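Local coordinates for uncharacterized protein lp_2664 (Lactobacillus plantarum WCFS1, PDB 2PJQ), which is of unknown function but carries an HD domain, and so may be a metal-dependent phosphohydrolase like other members of that superfamily, at residues Leu41-Ala46 / Ala51-Thr56; Glu120-Gln125 / Leu189-Thr194; Asp128-Ile133 / Ala200-Val205. All coordinates share one frame; numbering follows the deposited sequence.

Contact 1 of 3, residues Leu41-Ala46 / Ala51-Thr56; sequences LARRLA and ANLNLT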
loop_
_atom_site.group_PDB
_atom_site.type_symbol
_atom_site.label_atom_id
_atom_site.label_comp_id
_atom_site.label_asym_id
_atom_site.label_seq_id
_atom_site.Cartn_x
_atom_site.Cartn_y
_atom_site.Cartn_z
ATOM N N LEU B 41 -2.833 -22.584 -0.246
ATOM C CA LEU B 41 -4.056 -22.482 -1.059
ATOM C C LEU B 41 -3.999 -23.497 -2.203
ATOM O O LEU B 41 -4.989 -24.162 -2.510
ATOM C CB LEU B 41 -4.194 -21.076 -1.660
ATOM C CG LEU B 41 -4.747 -19.907 -0.842
ATOM C CD1 LEU B 41 -4.363 -18.604 -1.523
ATOM C CD2 LEU B 41 -6.262 -20.021 -0.714
ATOM N N ALA B 42 -2.829 -23.596 -2.835
ATOM C CA ALA B 42 -2.620 -24.512 -3.944
ATOM C C ALA B 42 -2.922 -25.922 -3.490
ATOM O O ALA B 42 -3.593 -26.680 -4.187
ATOM C CB ALA B 42 -1.181 -24.424 -4.428
ATOM N N ARG B 43 -2.431 -26.262 -2.302
ATOM C CA ARG B 43 -2.613 -27.597 -1.758
ATOM C C ARG B 43 -4.079 -27.936 -1.542
ATOM O O ARG B 43 -4.526 -28.998 -1.945
ATOM C CB ARG B 43 -1.820 -27.739 -0.463
ATOM C CG ARG B 43 -1.793 -29.150 0.118
ATOM C CD ARG B 43 -1.119 -29.137 1.493
ATOM N NE ARG B 43 0.307 -28.847 1.405
ATOM C CZ ARG B 43 1.216 -29.737 1.019
ATOM N NH1 ARG B 43 0.836 -30.970 0.696
ATOM N NH2 ARG B 43 2.502 -29.398 0.932
ATOM N N ARG B 44 -4.847 -27.051 -0.928
ATOM C CA ARG B 44 -6.250 -27.378 -0.737
ATOM C C ARG B 44 -6.951 -27.545 -2.089
ATOM O O ARG B 44 -7.632 -28.544 -2.332
ATOM C CB ARG B 44 -6.980 -26.303 0.068
ATOM C CG ARG B 44 -8.439 -26.669 0.236
ATOM C CD ARG B 44 -9.330 -25.524 0.620
ATOM N NE ARG B 44 -10.716 -25.919 0.397
ATOM C CZ ARG B 44 -11.771 -25.120 0.551
ATOM N NH1 ARG B 44 -11.615 -23.860 0.937
ATOM N NH2 ARG B 44 -12.988 -25.582 0.307
ATOM N N LEU B 45 -6.774 -26.556 -2.958
ATOM C CA LEU B 45 -7.384 -26.554 -4.286
ATOM C C LEU B 45 -6.993 -27.765 -5.122
ATOM O O LEU B 45 -7.835 -28.347 -5.797
ATOM C CB LEU B 45 -6.999 -25.268 -5.035
ATOM C CG LEU B 45 -8.034 -24.180 -5.375
ATOM C CD1 LEU B 45 -9.017 -23.913 -4.228
ATOM C CD2 LEU B 45 -7.261 -22.910 -5.726
ATOM N N ALA B 46 -5.719 -28.138 -5.088
ATOM C CA ALA B 46 -5.270 -29.281 -5.869
ATOM C C ALA B 46 -6.059 -30.519 -5.449
ATOM O O ALA B 46 -6.608 -31.245 -6.288
ATOM C CB ALA B 46 -3.766 -29.513 -5.678
ATOM N N ALA B 51 -5.731 -32.868 -8.509
ATOM C CA ALA B 51 -4.627 -32.471 -9.357
ATOM C C ALA B 51 -3.352 -33.068 -8.818
ATOM O O ALA B 51 -3.261 -33.376 -7.633
ATOM C CB ALA B 51 -4.512 -30.952 -9.387
ATOM N N ASN B 52 -2.369 -33.248 -9.691
ATOM C CA ASN B 52 -1.095 -33.772 -9.256
ATOM C C ASN B 52 -0.564 -32.751 -8.247
ATOM O O ASN B 52 -0.368 -31.584 -8.577
ATOM C CB ASN B 52 -0.123 -33.884 -10.418
ATOM C CG ASN B 52 1.270 -34.236 -9.951
ATOM O OD1 ASN B 52 1.510 -35.340 -9.459
ATOM N ND2 ASN B 52 2.192 -33.293 -10.070
ATOM N N LEU B 53 -0.329 -33.197 -7.022
ATOM C CA LEU B 53 0.148 -32.315 -5.970
ATOM C C LEU B 53 1.516 -31.698 -6.206
ATOM O O LEU B 53 1.621 -30.487 -6.393
ATOM C CB LEU B 53 0.167 -33.063 -4.643
ATOM C CG LEU B 53 0.093 -32.203 -3.392
ATOM C CD1 LEU B 53 -1.245 -31.468 -3.370
ATOM C CD2 LEU B 53 0.247 -33.085 -2.165
ATOM N N ASN B 54 2.558 -32.531 -6.195
ATOM C CA ASN B 54 3.939 -32.070 -6.385
ATOM C C ASN B 54 4.262 -31.188 -7.586
ATOM O O ASN B 54 5.164 -30.367 -7.508
ATOM C CB ASN B 54 4.890 -33.262 -6.389
ATOM C CG ASN B 54 4.923 -33.967 -5.060
ATOM O OD1 ASN B 54 4.052 -33.746 -4.210
ATOM N ND2 ASN B 54 5.915 -34.833 -4.868
ATOM N N LEU B 55 3.566 -31.356 -8.701
ATOM C CA LEU B 55 3.845 -30.512 -9.852
ATOM C C LEU B 55 3.270 -29.151 -9.497
ATOM O O LEU B 55 3.911 -28.116 -9.707
ATOM C CB LEU B 55 3.136 -31.036 -11.101
ATOM C CG LEU B 55 3.537 -30.568 -12.508
ATOM C CD1 LEU B 55 2.370 -30.817 -13.454
ATOM C CD2 LEU B 55 3.904 -29.103 -12.530
ATOM N N THR B 56 2.045 -29.174 -8.963
ATOM C CA THR B 56 1.313 -27.969 -8.583
ATOM C C THR B 56 2.095 -27.054 -7.651
ATOM O O THR B 56 2.382 -25.910 -7.990
ATOM C CB THR B 56 -0.032 -28.327 -7.889
ATOM O OG1 THR B 56 -0.856 -29.069 -8.791
ATOM C CG2 THR B 56 -0.797 -27.078 -7.497
#
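Ala46 and Ala51 bring together two successive helices of the all-helical HD domain, 32-49 and 53-62, which a short connection joins into a helical hairpin. The turn is closed by one backbone hydrogen bond, Ala51 N to Ala46 O at 2.9 Å. It is nearly straight at the hydrogen (163°), yet the donor stands above the carbonyl plane rather than on a lone pair. Inside the hairpin the contact is apolar and built from small groups: the CB atoms of Ala46 and Ala51 lie 4.0 Å apart, and CD1 of Leu53 reaches Ala46 CB at 3.9 Å. The other branch of Leu53, CD2, meets Arg43 NH1 at 3.6 Å, the bend of the arginine at chi3 (-69°) turning its end toward the leucine.

Thr56 divides its two branches between different tasks. With CG2 anti to the backbone N (chi1 -61°), the methyl faces helix 32-49, where CG2 lies 4.1 Å from Ala42 CB and 4.2 Å from Ala46 CB, while the hydroxyl turns back to its own helix start. A serine here, lacking CG2, would probably leave a gap between the helices beside Ala42 and Ala46. Glu120 and Val123 of helix 119-130 also pack on Thr56. The hydroxyl, OG1 of Thr56, donates to Asn52 O, the N-cap residue's carbonyl, at 2.6 Å.

Contact 2 of 3, residues Glu120-Gln125 / Leu189-Thr194; sequences EGQVVQ and LMNTDT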
loop_
_atom_site.group_PDB
_atom_site.type_symbol
_atom_site.label_atom_id
_atom_site.label_comp_id
_atom_site.label_asym_id
_atom_site.label_seq_id
_atom_site.Cartn_x
_atom_site.Cartn_y
_atom_site.Cartn_z
ATOM N N GLU B 120 -3.208 -28.606 -13.180
ATOM C CA GLU B 120 -2.301 -28.151 -12.148
ATOM C C GLU B 120 -2.061 -26.685 -12.388
ATOM O O GLU B 120 -1.845 -25.936 -11.450
ATOM C CB GLU B 120 -0.985 -28.922 -12.177
ATOM C CG GLU B 120 -0.852 -29.930 -13.303
ATOM C CD GLU B 120 -1.910 -30.996 -13.256
ATOM O OE1 GLU B 120 -1.919 -31.776 -12.284
ATOM O OE2 GLU B 120 -2.735 -31.046 -14.193
ATOM N N GLY B 121 -2.127 -26.268 -13.648
ATOM C CA GLY B 121 -1.929 -24.858 -13.965
ATOM C C GLY B 121 -3.095 -24.003 -13.478
ATOM O O GLY B 121 -2.916 -22.974 -12.838
ATOM N N GLN B 122 -4.309 -24.435 -13.788
ATOM C CA GLN B 122 -5.486 -23.710 -13.367
ATOM C C GLN B 122 -5.442 -23.582 -11.866
ATOM O O GLN B 122 -5.863 -22.575 -11.311
ATOM C CB GLN B 122 -6.740 -24.465 -13.780
ATOM C CG GLN B 122 -6.918 -24.537 -15.291
ATOM C CD GLN B 122 -8.042 -25.461 -15.712
ATOM O OE1 GLN B 122 -8.964 -25.755 -14.937
ATOM N NE2 GLN B 122 -7.980 -25.917 -16.956
ATOM N N VAL B 123 -4.917 -24.599 -11.197
ATOM C CA VAL B 123 -4.838 -24.541 -9.751
ATOM C C VAL B 123 -3.798 -23.526 -9.264
ATOM O O VAL B 123 -4.063 -22.765 -8.343
ATOM C CB VAL B 123 -4.552 -25.930 -9.150
ATOM C CG1 VAL B 123 -4.220 -25.802 -7.668
ATOM C CG2 VAL B 123 -5.780 -26.813 -9.300
ATOM N N VAL B 124 -2.619 -23.497 -9.877
ATOM C CA VAL B 124 -1.604 -22.541 -9.449
ATOM C C VAL B 124 -2.193 -21.141 -9.653
ATOM O O VAL B 124 -2.235 -20.323 -8.732
ATOM C CB VAL B 124 -0.289 -22.695 -10.274
ATOM C CG1 VAL B 124 0.879 -22.019 -9.560
ATOM C CG2 VAL B 124 0.021 -24.155 -10.474
ATOM N N GLN B 125 -2.682 -20.885 -10.859
ATOM C CA GLN B 125 -3.272 -19.592 -11.188
ATOM C C GLN B 125 -4.355 -19.154 -10.192
ATOM O O GLN B 125 -4.314 -18.036 -9.657
ATOM C CB GLN B 125 -3.856 -19.638 -12.599
ATOM C CG GLN B 125 -4.636 -18.403 -12.961
ATOM C CD GLN B 125 -5.087 -18.389 -14.405
ATOM O OE1 GLN B 125 -4.292 -18.155 -15.316
ATOM N NE2 GLN B 125 -6.377 -18.642 -14.621
ATOM N N LEU B 189 -12.794 -15.125 -13.424
ATOM C CA LEU B 189 -11.842 -15.910 -14.191
ATOM C C LEU B 189 -11.339 -17.117 -13.412
ATOM O O LEU B 189 -10.685 -18.000 -13.960
ATOM C CB LEU B 189 -10.669 -15.024 -14.634
ATOM C CG LEU B 189 -11.017 -13.901 -15.628
ATOM C CD1 LEU B 189 -9.781 -13.106 -16.056
ATOM C CD2 LEU B 189 -11.659 -14.524 -16.831
HETATM N N MSE B 190 -11.651 -17.158 -12.130
HETATM C CA MSE B 190 -11.233 -18.261 -11.289
HETATM C C MSE B 190 -11.624 -19.563 -12.015
HETATM O O MSE B 190 -12.687 -19.637 -12.634
HETATM C CB MSE B 190 -11.956 -18.141 -9.941
HETATM C CG MSE B 190 -11.116 -18.448 -8.727
HETATM SE SE MSE B 190 -9.444 -17.483 -8.677
HETATM C CE MSE B 190 -10.061 -15.679 -8.350
ATOM N N ASN B 191 -10.774 -20.585 -11.944
ATOM C CA ASN B 191 -11.049 -21.863 -12.603
ATOM C C ASN B 191 -11.762 -22.880 -11.703
ATOM O O ASN B 191 -12.828 -23.389 -12.046
ATOM C CB ASN B 191 -9.745 -22.493 -13.088
ATOM C CG ASN B 191 -9.048 -21.669 -14.134
ATOM O OD1 ASN B 191 -9.580 -21.454 -15.216
ATOM N ND2 ASN B 191 -7.843 -21.210 -13.822
ATOM N N THR B 192 -11.144 -23.183 -10.563
ATOM C CA THR B 192 -11.659 -24.143 -9.580
ATOM C C THR B 192 -13.031 -23.781 -9.004
ATOM O O THR B 192 -13.305 -22.617 -8.735
ATOM C CB THR B 192 -10.712 -24.252 -8.378
ATOM O OG1 THR B 192 -9.379 -23.910 -8.774
ATOM C CG2 THR B 192 -10.746 -25.663 -7.816
ATOM N N ASP B 193 -13.890 -24.770 -8.785
ATOM C CA ASP B 193 -15.193 -24.454 -8.213
ATOM C C ASP B 193 -14.994 -23.952 -6.797
ATOM O O ASP B 193 -15.642 -22.994 -6.375
ATOM C CB ASP B 193 -16.125 -25.667 -8.201
ATOM C CG ASP B 193 -16.921 -25.804 -9.489
ATOM O OD1 ASP B 193 -17.146 -24.767 -10.155
ATOM O OD2 ASP B 193 -17.336 -26.939 -9.825
ATOM N N THR B 194 -14.086 -24.601 -6.072
ATOM C CA THR B 194 -13.794 -24.228 -4.695
ATOM C C THR B 194 -13.281 -22.799 -4.611
ATOM O O THR B 194 -13.493 -22.104 -3.616
ATOM C CB THR B 194 -12.726 -25.138 -4.088
ATOM O OG1 THR B 194 -13.227 -26.473 -3.998
ATOM C CG2 THR B 194 -12.342 -24.654 -2.701
#
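Asn191 ND2 donates to the backbone carbonyl Gln122 O, a weak hydrogen bond of 3.5 Å whose angle at the hydrogen is 155°; it is the one hydrogen bond between segments 120-125 and 189-194, the latter leading from helix 186-189 into helix 193-198. The closest backbone approach agrees with this placement, since the CA atoms of Gln122 and Asn191 are 5.9 Å apart.

The asparagine lies against the base of the Gln122 side chain. Its ND2 comes to 3.4 Å from Gln122 CB, and its CG and CB lie close to the same atom, so the amide rests on aliphatic carbon as well as pointing to the carbonyl. The two side chains cross at about a right angle. Asn191 CG lies anti to its carbonyl carbon (chi1 -63°), which carries the amide across to the helix. Gln125, one turn further on, extends its chain toward the same amide, which its own amide end approaches; the side chains cross nearly perpendicularly, with the two amide planes 23° apart.

Backbone bonds reinforce the junction: both Asn191 N and Thr192 N donate to the carboxylate of Asp126, one to each oxygen. The side chain of Met190, modelled as selenomethionine, packs on Asp126 and Leu130 farther along the same helix.

Chemically, then, the junction combines polar bonds with packing of Asn191 on Gln122 carbons and of Met190 on Leu130. With the side-chain bond so long, the Asp126 carboxylate, taking two backbone N-H groups, is likely to contribute more to fixing the connection than the Asn191 amide does.

Contact 3 of 3, residues Asp128-Ile133 / Ala200-Val205; sequences DRLDAI and AHRTAV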
loop_
_atom_site.group_PDB
_atom_site.type_symbol
_atom_site.label_atom_id
_atom_site.label_comp_id
_atom_site.label_asym_id
_atom_site.label_seq_id
_atom_site.Cartn_x
_atom_site.Cartn_y
_atom_site.Cartn_z
ATOM N N ASP B 128 -2.742 -18.256 -6.945
ATOM C CA ASP B 128 -2.016 -16.999 -6.993
ATOM C C ASP B 128 -2.949 -15.791 -6.998
ATOM O O ASP B 128 -2.748 -14.842 -6.245
ATOM C CB ASP B 128 -1.110 -16.963 -8.220
ATOM C CG ASP B 128 0.083 -16.062 -8.023
ATOM O OD1 ASP B 128 0.932 -16.400 -7.171
ATOM O OD2 ASP B 128 0.177 -15.020 -8.705
ATOM N N ARG B 129 -3.966 -15.819 -7.851
ATOM C CA ARG B 129 -4.904 -14.704 -7.926
ATOM C C ARG B 129 -5.704 -14.589 -6.651
ATOM O O ARG B 129 -5.964 -13.486 -6.171
ATOM C CB ARG B 129 -5.842 -14.870 -9.121
ATOM C CG ARG B 129 -5.138 -14.616 -10.442
ATOM C CD ARG B 129 -5.943 -15.062 -11.645
ATOM N NE ARG B 129 -5.142 -14.924 -12.852
ATOM C CZ ARG B 129 -5.575 -15.180 -14.083
ATOM N NH1 ARG B 129 -6.824 -15.592 -14.284
ATOM N NH2 ARG B 129 -4.750 -15.025 -15.114
ATOM N N LEU B 130 -6.075 -15.735 -6.095
ATOM C CA LEU B 130 -6.857 -15.756 -4.865
ATOM C C LEU B 130 -6.220 -14.949 -3.748
ATOM O O LEU B 130 -6.898 -14.558 -2.811
ATOM C CB LEU B 130 -7.078 -17.194 -4.405
ATOM C CG LEU B 130 -8.382 -17.789 -4.917
ATOM C CD1 LEU B 130 -8.507 -19.183 -4.410
ATOM C CD2 LEU B 130 -9.562 -16.949 -4.429
ATOM N N ASP B 131 -4.914 -14.709 -3.867
ATOM C CA ASP B 131 -4.154 -13.944 -2.889
ATOM C C ASP B 131 -3.884 -12.530 -3.383
ATOM O O ASP B 131 -3.066 -11.818 -2.809
ATOM C CB ASP B 131 -2.820 -14.619 -2.608
ATOM C CG ASP B 131 -2.223 -14.181 -1.282
ATOM O OD1 ASP B 131 -2.859 -14.447 -0.228
ATOM O OD2 ASP B 131 -1.130 -13.564 -1.281
ATOM N N ALA B 132 -4.548 -12.135 -4.462
ATOM C CA ALA B 132 -4.368 -10.801 -5.011
ATOM C C ALA B 132 -5.699 -10.063 -5.027
ATOM O O ALA B 132 -5.922 -9.162 -5.835
ATOM C CB ALA B 132 -3.783 -10.874 -6.420
ATOM N N ILE B 133 -6.585 -10.466 -4.132
ATOM C CA ILE B 133 -7.896 -9.854 -4.027
ATOM C C ILE B 133 -8.244 -9.946 -2.568
ATOM O O ILE B 133 -7.473 -10.494 -1.785
ATOM C CB ILE B 133 -8.970 -10.595 -4.879
ATOM C CG1 ILE B 133 -9.160 -12.035 -4.378
ATOM C CG2 ILE B 133 -8.564 -10.564 -6.359
ATOM C CD1 ILE B 133 -10.182 -12.853 -5.187
ATOM N N ALA B 200 -15.517 -15.370 -4.037
ATOM C CA ALA B 200 -16.807 -14.707 -3.864
ATOM C C ALA B 200 -16.886 -13.832 -2.615
ATOM O O ALA B 200 -17.606 -12.841 -2.611
ATOM C CB ALA B 200 -17.921 -15.742 -3.843
ATOM N N HIS B 201 -16.177 -14.191 -1.547
ATOM C CA HIS B 201 -16.206 -13.352 -0.351
ATOM C C HIS B 201 -14.933 -12.520 -0.275
ATOM O O HIS B 201 -14.435 -12.201 0.801
ATOM C CB HIS B 201 -16.337 -14.174 0.935
ATOM C CG HIS B 201 -16.683 -13.344 2.141
ATOM N ND1 HIS B 201 -16.203 -12.062 2.327
ATOM C CD2 HIS B 201 -17.454 -13.613 3.222
ATOM C CE1 HIS B 201 -16.664 -11.579 3.468
ATOM N NE2 HIS B 201 -17.424 -12.501 4.030
ATOM N N ARG B 202 -14.403 -12.161 -1.433
ATOM C CA ARG B 202 -13.191 -11.378 -1.453
ATOM C C ARG B 202 -13.269 -10.229 -2.442
ATOM O O ARG B 202 -12.266 -9.587 -2.718
ATOM C CB ARG B 202 -12.004 -12.297 -1.762
ATOM C CG ARG B 202 -11.815 -13.379 -0.711
ATOM C CD ARG B 202 -10.520 -14.135 -0.876
ATOM N NE ARG B 202 -10.211 -14.884 0.338
ATOM C CZ ARG B 202 -9.089 -15.573 0.536
ATOM N NH1 ARG B 202 -8.164 -15.620 -0.407
ATOM N NH2 ARG B 202 -8.874 -16.186 1.692
ATOM N N THR B 203 -14.463 -9.953 -2.958
ATOM C CA THR B 203 -14.637 -8.869 -3.922
ATOM C C THR B 203 -15.341 -7.671 -3.285
ATOM O O THR B 203 -15.048 -6.515 -3.598
ATOM C CB THR B 203 -15.464 -9.358 -5.129
ATOM O OG1 THR B 203 -14.937 -10.609 -5.566
ATOM C CG2 THR B 203 -15.384 -8.372 -6.307
ATOM N N ALA B 204 -16.268 -7.958 -2.382
ATOM C CA ALA B 204 -17.032 -6.924 -1.719
ATOM C C ALA B 204 -16.143 -5.887 -1.043
ATOM O O ALA B 204 -16.453 -4.697 -1.034
ATOM C CB ALA B 204 -17.958 -7.557 -0.713
ATOM N N VAL B 205 -15.034 -6.352 -0.482
ATOM C CA VAL B 205 -14.077 -5.504 0.226
ATOM C C VAL B 205 -13.298 -4.603 -0.713
ATOM O O VAL B 205 -13.071 -3.439 -0.433
ATOM C CB VAL B 205 -13.048 -6.363 0.981
ATOM C CG1 VAL B 205 -12.426 -5.542 2.100
ATOM C CG2 VAL B 205 -13.713 -7.651 1.505
#
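The guanidinium of Arg202 meets Leu130 at its edge: Leu130 O lies only 11° out of the guanidinium plane, and Leu130 C is at the same edge. Arg202 NH1 donates to Leu130 O over 2.9 Å, though the angle at the hydrogen is a bent 130°. Relative to the acceptor, NH1 stands well above the carbonyl plane, off the lone pairs. The bond therefore suits the plane of the arginine better than that of the carbonyl.

Arg202 arrives as an outstretched arm, its chain extended from CG to NE, with CG anti to the carbonyl carbon. The root of the arm packs against Ile133: Arg202 CB is 3.9 Å from Ile133 CG1 and equally far from CD1, and the two side chains cross at about a right angle. Ile133 places CG1 between its backbone N and carbonyl carbon (chi1 63°), and the extended remainder brings CD1 alongside the same Arg202 carbon.

Together these residues join the end region of helix 119-130 to the connection before helix 204-219. NH2 of Arg202 forms a salt bridge with Asp220 of the second subunit, and Glu216 of that subunit also packs on the arginine. Asp131, beside the Leu130 carbonyl, is engaged by Arg37 and His34. Asp128, in the same segment, is the last member of a possible H...HD...D set with His34, His63 and Asp64, without metal in this structure.

One buried arginine thus serves two partners through separate nitrogens, a carbonyl of its own chain and a carboxylate of the neighbouring subunit. That carboxylate would probably compensate its charge, coupling the internal connection to the subunit interface.

Contact 1 closes first along the chain, while the segments of contacts 2 and 3 alternate. Those two share helix 119-130, contact 2 on its earlier part and contact 3 at its end, and their centres lie about 13 Å apart; the later segments lie at the start of helix 193-198 and just beyond its end. Contact 1 is about 10 Å from contact 2 and 19 Å from contact 3, centre to centre. Glu120 OE1 probably accepts a hydrogen bond from Asn52 N, tying contact 1 to contact 2, while Leu41 and Leu45 pack on Leu130 of contact 3. Helix 119-130 thus packs on helices 32-49 and 53-62 and on the C-terminal segments, of which 200-205 also meets the second subunit.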